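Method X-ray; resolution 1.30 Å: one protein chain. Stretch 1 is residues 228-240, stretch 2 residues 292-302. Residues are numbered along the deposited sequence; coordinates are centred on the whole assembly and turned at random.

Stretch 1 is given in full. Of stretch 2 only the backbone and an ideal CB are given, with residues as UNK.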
ATOM      1  N   GLY A 228       2.755   0.244  14.773  1.00  5.71           N
ATOM      2  CA  GLY A 228       2.710   1.433  13.953  1.00  5.48           C
ATOM      3  C   GLY A 228       1.591   1.327  12.946  1.00  4.47           C
ATOM      4  O   GLY A 228       0.736   0.440  13.025  1.00  5.47           O
ATOM      5  N   PHE A 229       1.618   2.242  11.983  1.00  5.39           N
ATOM      6  CA  PHE A 229       0.545   2.396  11.007  1.00  4.82           C
ATOM      7  C   PHE A 229       1.154   2.637   9.633  1.00  5.35           C
ATOM      8  O   PHE A 229       2.224   3.231   9.516  1.00  6.90           O
ATOM      9  CB  PHE A 229      -0.363   3.558  11.423  1.00  6.04           C
ATOM     10  CG  PHE A 229      -1.010   3.335  12.755  1.00  6.18           C
ATOM     11  CD1 PHE A 229      -2.252   2.727  12.841  1.00  7.43           C
ATOM     12  CD2 PHE A 229      -0.354   3.678  13.934  1.00  7.66           C
ATOM     13  CE1 PHE A 229      -2.836   2.480  14.073  1.00  8.09           C
ATOM     14  CE2 PHE A 229      -0.928   3.429  15.164  1.00  8.26           C
ATOM     15  CZ  PHE A 229      -2.170   2.835  15.232  1.00  8.36           C
ATOM     16  N   VAL A 230       0.469   2.174   8.587  1.00  5.05           N
ATOM     17  CA  VAL A 230       0.974   2.314   7.221  1.00  4.96           C
ATOM     18  C   VAL A 230      -0.105   2.918   6.327  1.00  4.72           C
ATOM     19  O   VAL A 230      -1.259   2.467   6.339  1.00  5.60           O
ATOM     20  CB  VAL A 230       1.519   0.979   6.656  1.00  4.64           C
ATOM     21  CG1 VAL A 230       0.502  -0.150   6.766  1.00  6.15           C
ATOM     22  CG2 VAL A 230       2.014   1.150   5.227  1.00  5.67           C
ATOM     23  N   SER A 231       0.269   3.952   5.574  1.00  4.39           N
ATOM     24  CA  SER A 231      -0.652   4.623   4.668  1.00  4.31           C
ATOM     25  C   SER A 231      -0.276   4.376   3.211  1.00  3.87           C
ATOM     26  O   SER A 231       0.851   3.980   2.888  1.00  4.78           O
ATOM     27  CB  SER A 231      -0.728   6.132   4.945  1.00  5.24           C
ATOM     28  OG  SER A 231       0.293   6.843   4.263  1.00  6.14           O
ATOM     29  N   ASP A 232      -1.256   4.606   2.337  1.00  3.83           N
ATOM     30  CA  ASP A 232      -1.098   4.600   0.888  1.00  4.68           C
ATOM     31  C   ASP A 232      -0.885   3.204   0.324  1.00  5.11           C
ATOM     32  O   ASP A 232      -0.473   3.087  -0.847  1.00  5.53           O
ATOM     33  CB  ASP A 232       0.040   5.531   0.428  1.00  5.76           C
ATOM     34  CG  ASP A 232      -0.323   6.411  -0.760  1.00  5.56           C
ATOM     35  OD1 ASP A 232      -1.506   6.501  -1.150  1.00  6.49           O
ATOM     36  OD2 ASP A 232       0.621   7.055  -1.284  1.00  6.44           O
ATOM     37  N   VAL A 233      -1.146   2.132   1.090  1.00  5.34           N
ATOM     38  CA  VAL A 233      -0.852   0.824   0.510  1.00  6.35           C
ATOM     39  C   VAL A 233      -1.721   0.554  -0.706  1.00  5.21           C
ATOM     40  O   VAL A 233      -2.948   0.748  -0.706  1.00  5.88           O
ATOM     41  CB  VAL A 233      -0.654  -0.354   1.489  1.00 12.92           C
ATOM     42  CG1 VAL A 233      -0.613   0.033   2.968  1.00  9.12           C
ATOM     43  CG2 VAL A 233      -1.480  -1.546   1.134  1.00 11.70           C
ATOM     44  N   ALA A 234      -1.056   0.177  -1.782  1.00  5.58           N
ATOM     45  CA  ALA A 234      -1.663  -0.092  -3.075  1.00  6.52           C
ATOM     46  C   ALA A 234      -2.361   1.116  -3.671  1.00  6.64           C
ATOM     47  O   ALA A 234      -3.109   0.966  -4.634  1.00  9.08           O
ATOM     48  CB  ALA A 234      -2.596  -1.308  -3.042  1.00  6.64           C
ATOM     49  N   ASN A 235      -2.124   2.312  -3.142  1.00  5.05           N
ATOM     50  CA  ASN A 235      -2.703   3.539  -3.667  1.00  5.08           C
ATOM     51  C   ASN A 235      -1.609   4.394  -4.287  1.00  5.79           C
ATOM     52  O   ASN A 235      -0.449   3.983  -4.396  1.00  5.91           O
ATOM     53  CB  ASN A 235      -3.516   4.277  -2.591  1.00  7.01           C
ATOM     54  CG  ASN A 235      -4.689   5.058  -3.179  1.00  6.39           C
ATOM     55  OD1 ASN A 235      -4.517   6.162  -3.696  1.00  7.45           O
ATOM     56  ND2 ASN A 235      -5.879   4.477  -3.124  1.00  6.62           N
ATOM     57  N   THR A 236      -2.000   5.587  -4.730  1.00  5.47           N
ATOM     58  CA  THR A 236      -1.127   6.453  -5.502  1.00  5.28           C
ATOM     59  C   THR A 236      -1.082   7.882  -4.987  1.00  5.51           C
ATOM     60  O   THR A 236      -0.426   8.719  -5.612  1.00  6.54           O
ATOM     61  CB  THR A 236      -1.528   6.455  -6.987  1.00  6.48           C
ATOM     62  OG1 THR A 236      -2.882   6.906  -7.116  1.00  6.84           O
ATOM     63  CG2 THR A 236      -1.411   5.061  -7.578  1.00  7.31           C
ATOM     64  N   THR A 237      -1.725   8.188  -3.869  1.00  5.84           N
ATOM     65  CA  THR A 237      -1.731   9.561  -3.389  1.00  6.05           C
ATOM     66  C   THR A 237      -0.294  10.015  -3.150  1.00  6.28           C
ATOM     67  O   THR A 237       0.485   9.277  -2.532  1.00  6.01           O
ATOM     68  CB  THR A 237      -2.547   9.633  -2.109  1.00  6.12           C
ATOM     69  OG1 THR A 237      -3.885   9.216  -2.409  1.00  7.65           O
ATOM     70  CG2 THR A 237      -2.562  11.050  -1.559  1.00  8.07           C
ATOM     71  N   PRO A 238       0.109  11.188  -3.648  1.00  6.13           N
ATOM     72  CA  PRO A 238       1.532  11.544  -3.612  1.00  7.02           C
ATOM     73  C   PRO A 238       2.080  11.659  -2.204  1.00  7.75           C
ATOM     74  O   PRO A 238       1.366  11.967  -1.248  1.00  7.28           O
ATOM     75  CB  PRO A 238       1.597  12.900  -4.332  1.00  7.98           C
ATOM     76  CG  PRO A 238       0.208  13.376  -4.423  1.00  9.57           C
ATOM     77  CD  PRO A 238      -0.685  12.169  -4.404  1.00  6.48           C
ATOM     78  N   LEU A 239       3.384  11.418  -2.102  1.00  7.58           N
ATOM     79  CA  LEU A 239       4.092  11.647  -0.853  1.00  7.99           C
ATOM     80  C   LEU A 239       3.983  13.110  -0.440  1.00  8.42           C
ATOM     81  O   LEU A 239       3.642  13.427   0.705  1.00  8.57           O
ATOM     82  CB  LEU A 239       5.552  11.227  -1.029  1.00  8.79           C
ATOM     83  CG  LEU A 239       6.415  11.242   0.226  1.00  8.70           C
ATOM     84  CD1 LEU A 239       5.875  10.248   1.263  1.00  8.82           C
ATOM     85  CD2 LEU A 239       7.858  10.939  -0.120  1.00  9.97           C
ATOM     86  N   GLU A 240       4.276  14.017  -1.372  1.00  9.88           N
ATOM     87  CA  GLU A 240       4.137  15.450  -1.167  1.00 10.11           C
ATOM     88  C   GLU A 240       3.573  16.077  -2.431  1.00  9.01           C
ATOM     89  O   GLU A 240       3.840  15.615  -3.546  1.00  9.65           O
ATOM     90  CB  GLU A 240       5.483  16.127  -0.860  1.00 14.21           C
ATOM     91  CG  GLU A 240       6.005  15.854   0.536  1.00 17.96           C
ATOM     92  CD  GLU A 240       7.060  16.848   0.971  1.00 21.86           C
ATOM     93  OE1 GLU A 240       8.177  16.796   0.424  1.00 22.19           O
ATOM     94  OE2 GLU A 240       6.769  17.680   1.862  1.00 23.38           O
ATOM     95  N   UNK A 292       5.167   5.477  11.662  1.00  5.74           N
ATOM     96  CA  UNK A 292       4.350   5.485  10.460  1.00  6.12           C
ATOM     97  C   UNK A 292       5.170   5.001   9.276  1.00  5.23           C
ATOM     98  O   UNK A 292       6.379   5.235   9.199  1.00  5.67           O
ATOM     99  CB  UNK A 292       3.790   6.883  10.192  1.00  6.12           C
ATOM    100  N   UNK A 293       4.494   4.330   8.348  1.00  5.22           N
ATOM    101  CA  UNK A 293       5.065   3.948   7.066  1.00  5.18           C
ATOM    102  C   UNK A 293       4.209   4.538   5.955  1.00  4.48           C
ATOM    103  O   UNK A 293       2.998   4.688   6.119  1.00  5.77           O
ATOM    104  CB  UNK A 293       5.163   2.427   6.935  1.00  5.18           C
ATOM    105  N   UNK A 294       4.833   4.868   4.822  1.00  4.61           N
ATOM    106  CA  UNK A 294       4.107   5.177   3.594  1.00  5.09           C
ATOM    107  C   UNK A 294       4.540   4.184   2.526  1.00  4.51           C
ATOM    108  O   UNK A 294       5.741   3.979   2.323  1.00  5.34           O
ATOM    109  CB  UNK A 294       4.358   6.617   3.142  1.00  5.09           C
ATOM    110  N   UNK A 295       3.561   3.570   1.854  1.00  4.84           N
ATOM    111  CA  UNK A 295       3.804   2.768   0.662  1.00  4.67           C
ATOM    112  C   UNK A 295       4.061   3.725  -0.493  1.00  4.91           C
ATOM    113  O   UNK A 295       3.131   4.375  -0.984  1.00  5.49           O
ATOM    114  CB  UNK A 295       2.629   1.835   0.362  1.00  4.67           C
ATOM    115  N   UNK A 296       5.325   3.824  -0.914  1.00  5.44           N
ATOM    116  CA  UNK A 296       5.749   4.728  -1.980  1.00  4.60           C
ATOM    117  C   UNK A 296       5.894   4.018  -3.325  1.00  5.26           C
ATOM    118  O   UNK A 296       6.500   4.564  -4.257  1.00  6.04           O
ATOM    119  CB  UNK A 296       7.075   5.390  -1.602  1.00  4.60           C
ATOM    120  N   UNK A 297       5.305   2.826  -3.455  1.00  5.15           N
ATOM    121  CA  UNK A 297       5.497   2.015  -4.651  1.00  5.05           C
ATOM    122  C   UNK A 297       5.024   2.712  -5.920  1.00  5.10           C
ATOM    123  O   UNK A 297       5.636   2.543  -6.983  1.00  6.57           O
ATOM    124  CB  UNK A 297       4.763   0.682  -4.496  1.00  5.05           C
ATOM    125  N   UNK A 298       3.911   3.454  -5.848  1.00  5.52           N
ATOM    126  CA  UNK A 298       3.279   3.942  -7.068  1.00  5.91           C
ATOM    127  C   UNK A 298       2.745   5.362  -6.923  1.00  5.24           C
ATOM    128  O   UNK A 298       1.804   5.743  -7.631  1.00  6.11           O
ATOM    129  CB  UNK A 298       2.141   3.004  -7.474  1.00  5.91           C
ATOM    130  N   UNK A 299       3.347   6.173  -6.048  1.00  5.20           N
ATOM    131  CA  UNK A 299       2.830   7.504  -5.744  1.00  5.66           C
ATOM    132  C   UNK A 299       3.744   8.632  -6.221  1.00  5.74           C
ATOM    133  O   UNK A 299       3.613   9.764  -5.749  1.00  6.52           O
ATOM    134  CB  UNK A 299       2.608   7.634  -4.236  1.00  5.66           C
ATOM    135  N   UNK A 300       4.655   8.350  -7.160  1.00  5.69           N
ATOM    136  CA  UNK A 300       5.614   9.364  -7.581  1.00  6.39           C
ATOM    137  C   UNK A 300       5.032  10.455  -8.465  1.00  6.30           C
ATOM    138  O   UNK A 300       5.442  11.616  -8.372  1.00  7.89           O
ATOM    139  CB  UNK A 300       6.770   8.689  -8.322  1.00  6.39           C
ATOM    140  N   UNK A 301       4.103  10.102  -9.356  1.00  6.56           N
ATOM    141  CA  UNK A 301       3.497  11.073 -10.279  1.00  6.16           C
ATOM    142  C   UNK A 301       4.549  11.912 -11.013  1.00  6.32           C
ATOM    143  O   UNK A 301       4.515  13.146 -11.012  1.00  6.99           O
ATOM    144  CB  UNK A 301       2.547  11.997  -9.514  1.00  6.16           C
ATOM    145  N   UNK A 302       5.490  11.224 -11.650  1.00  6.80           N
ATOM    146  CA  UNK A 302       6.529  11.857 -12.430  1.00  7.32           C
ATOM    147  C   UNK A 302       6.262  11.792 -13.922  1.00  8.55           C
ATOM    148  O   UNK A 302       5.121  11.668 -14.381  1.00  9.23           O
ATOM    149  CB  UNK A 302       7.880  11.210 -12.117  1.00  7.32           C
TER

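Stretch 2 opens as a strand parallel to F229-S231, so its first side chains alternate between the two faces of a sheet. At 292, CB lies on the face carrying F229 and S231, 4.0 Å from F229 O; phi/psi of -120/147 is ordinary for a strand, and any flexible or branched apolar residue could lie beside the phenylalanine. The residue is M292. Its CE packs 3.9 Å from F229 CB, while SD sits 5.4 Å from the centroid of the F229 ring, oblique to it.

Position 293 turns to the other face, where its CB would lie 3.8 Å from V230 CG2. Leucine, isoleucine or valine would suit this. It is L293, whose CB rests 3.7 Å from V230 CG2. Its backbone, which any residue but proline could supply, carries the sheet: L293 N donates to F229 O (2.8 Å), and L293 O accepts from S231 N (2.9 Å).

At 294 the ideal CB is 4.2 Å from S231 OG and 4.4 Å from L239 CD1, a mixed but mostly apolar setting that favours a compact beta-branched residue. V294 fits: CG1 meets L239 CD1 at 4.1 Å and CG2 lies 3.7 Å from S231 OG.

Position 295 points toward stretch 1, where the turn D232-N235 presents the free amide of A234. A short acceptor is wanted, aspartate or asparagine. D295 extends in the t rotamer, and its OD2 accepts from A234 N at 3.0 Å; OD1 accepts from the backbone N of 297 (3.1 Å). The backbone N of D295 also donates to S231 O (2.9 Å), the last rung of the ladder.

Positions 296 and 297 have CBs beyond 5.5 Å of stretch 1, so many residues would serve. T296 brings CG2 to 4.4 Å from L239 CD1; S297 accepts a water proton on OG, and that water also donates to N235 O. The same OG donates to D295 OD1 (2.7 Å).

At 298, CB points sideways, near T236 CG2 and N235 O, while the carbonyl of A234 lies farther off. A long donor, lysine or arginine, could reach it. R298 does: NH2 makes a weak bond to A234 O (2.9 Å), and NE donates to the water shared by S297 OG and N235 O at 2.9 Å.

Position 299 points into a polar pocket, its CB a tight 3.2 Å from T237 O and 3.6 Å from D232 OD2. A small side chain with a donor is called for, such as asparagine or serine. N299 sends ND2 to D232 OD2 (3.0 Å) and, weakly, to T237 O (3.4 Å).

Position 300 faces away, leaving its choice open from this side; it is G300. At 301, phi/psi of 50/53 is left-handed, a region glycine and asparagine enter easily, yet CB points toward stretch 1, with P238 and T236 O ahead. A large residue with a donor could use both: W301 gives NE1 to T236 O (2.7 Å) and sets CD1 4.1 Å from P238 CD. Position 302, out of reach, is G302.

Stretch 2 292-302: MLVDTSRNGWG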
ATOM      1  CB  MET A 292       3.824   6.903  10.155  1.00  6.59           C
ATOM      2  CG  MET A 292       3.242   7.622  11.376  1.00  8.14           C
ATOM      3  SD  MET A 292       1.822   6.828  12.158  1.00  8.24           S
ATOM      4  CE  MET A 292       0.561   7.324  10.999  1.00 11.12           C
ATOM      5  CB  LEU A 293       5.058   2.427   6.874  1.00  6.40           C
ATOM      6  CG  LEU A 293       5.764   1.569   7.917  1.00  5.65           C
ATOM      7  CD1 LEU A 293       5.497   0.104   7.635  1.00  6.86           C
ATOM      8  CD2 LEU A 293       7.265   1.843   7.916  1.00  7.60           C
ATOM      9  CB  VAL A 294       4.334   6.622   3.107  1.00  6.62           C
ATOM     10  CG1 VAL A 294       3.537   6.871   1.830  1.00  6.65           C
ATOM     11  CG2 VAL A 294       3.931   7.621   4.162  1.00  6.65           C
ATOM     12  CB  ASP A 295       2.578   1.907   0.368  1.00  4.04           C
ATOM     13  CG  ASP A 295       2.778   0.973  -0.817  1.00  4.73           C
ATOM     14  OD1 ASP A 295       3.854   1.017  -1.450  1.00  5.03           O
ATOM     15  OD2 ASP A 295       1.864   0.176  -1.110  1.00  5.61           O
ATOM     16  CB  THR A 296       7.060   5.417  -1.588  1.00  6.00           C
ATOM     17  OG1 THR A 296       8.037   4.421  -1.266  1.00  6.21           O
ATOM     18  CG2 THR A 296       6.856   6.319  -0.382  1.00  6.91           C
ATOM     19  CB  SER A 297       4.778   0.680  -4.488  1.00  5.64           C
ATOM     20  OG  SER A 297       3.420   0.849  -4.107  1.00  5.89           O
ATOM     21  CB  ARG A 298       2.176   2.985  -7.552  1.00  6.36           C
ATOM     22  CG  ARG A 298       2.678   1.568  -7.809  1.00  6.93           C
ATOM     23  CD  ARG A 298       1.604   0.658  -8.375  1.00  7.23           C
ATOM     24  NE  ARG A 298       0.479   0.556  -7.446  1.00  6.99           N
ATOM     25  CZ  ARG A 298      -0.619  -0.163  -7.668  1.00  7.18           C
ATOM     26  NH1 ARG A 298      -0.756  -0.846  -8.804  1.00  8.24           N
ATOM     27  NH2 ARG A 298      -1.593  -0.184  -6.761  1.00  8.55           N
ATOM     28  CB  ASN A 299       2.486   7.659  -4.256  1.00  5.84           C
ATOM     29  CG  ASN A 299       3.705   7.612  -3.352  1.00  6.46           C
ATOM     30  OD1 ASN A 299       4.836   7.485  -3.810  1.00  6.62           O
ATOM     31  ND2 ASN A 299       3.470   7.710  -2.045  1.00  8.27           N
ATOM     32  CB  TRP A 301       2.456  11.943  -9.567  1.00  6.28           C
ATOM     33  CG  TRP A 301       1.261  11.151  -9.182  1.00  5.98           C
ATOM     34  CD1 TRP A 301       0.902  10.751  -7.924  1.00  6.33           C
ATOM     35  CD2 TRP A 301       0.275  10.612 -10.072  1.00  6.63           C
ATOM     36  NE1 TRP A 301      -0.258  10.009  -7.974  1.00  6.84           N
ATOM     37  CE2 TRP A 301      -0.659   9.903  -9.282  1.00  6.73           C
ATOM     38  CE3 TRP A 301       0.090  10.656 -11.462  1.00  7.50           C
ATOM     39  CZ2 TRP A 301      -1.762   9.250  -9.836  1.00  6.78           C
ATOM     40  CZ3 TRP A 301      -1.008  10.010 -12.010  1.00  7.05           C
ATOM     41  CH2 TRP A 301      -1.917   9.313 -11.199  1.00  6.94           C
TER
HETATM   42  O   HOH W   1       0.685   1.436  -4.740  1.00  5.92           O
HETATM   43  O   HOH W   2       2.247   4.262  -3.599  1.00  6.13           O
HETATM   44  O   HOH W   3       5.215  11.566  -4.526  1.00  8.53           O
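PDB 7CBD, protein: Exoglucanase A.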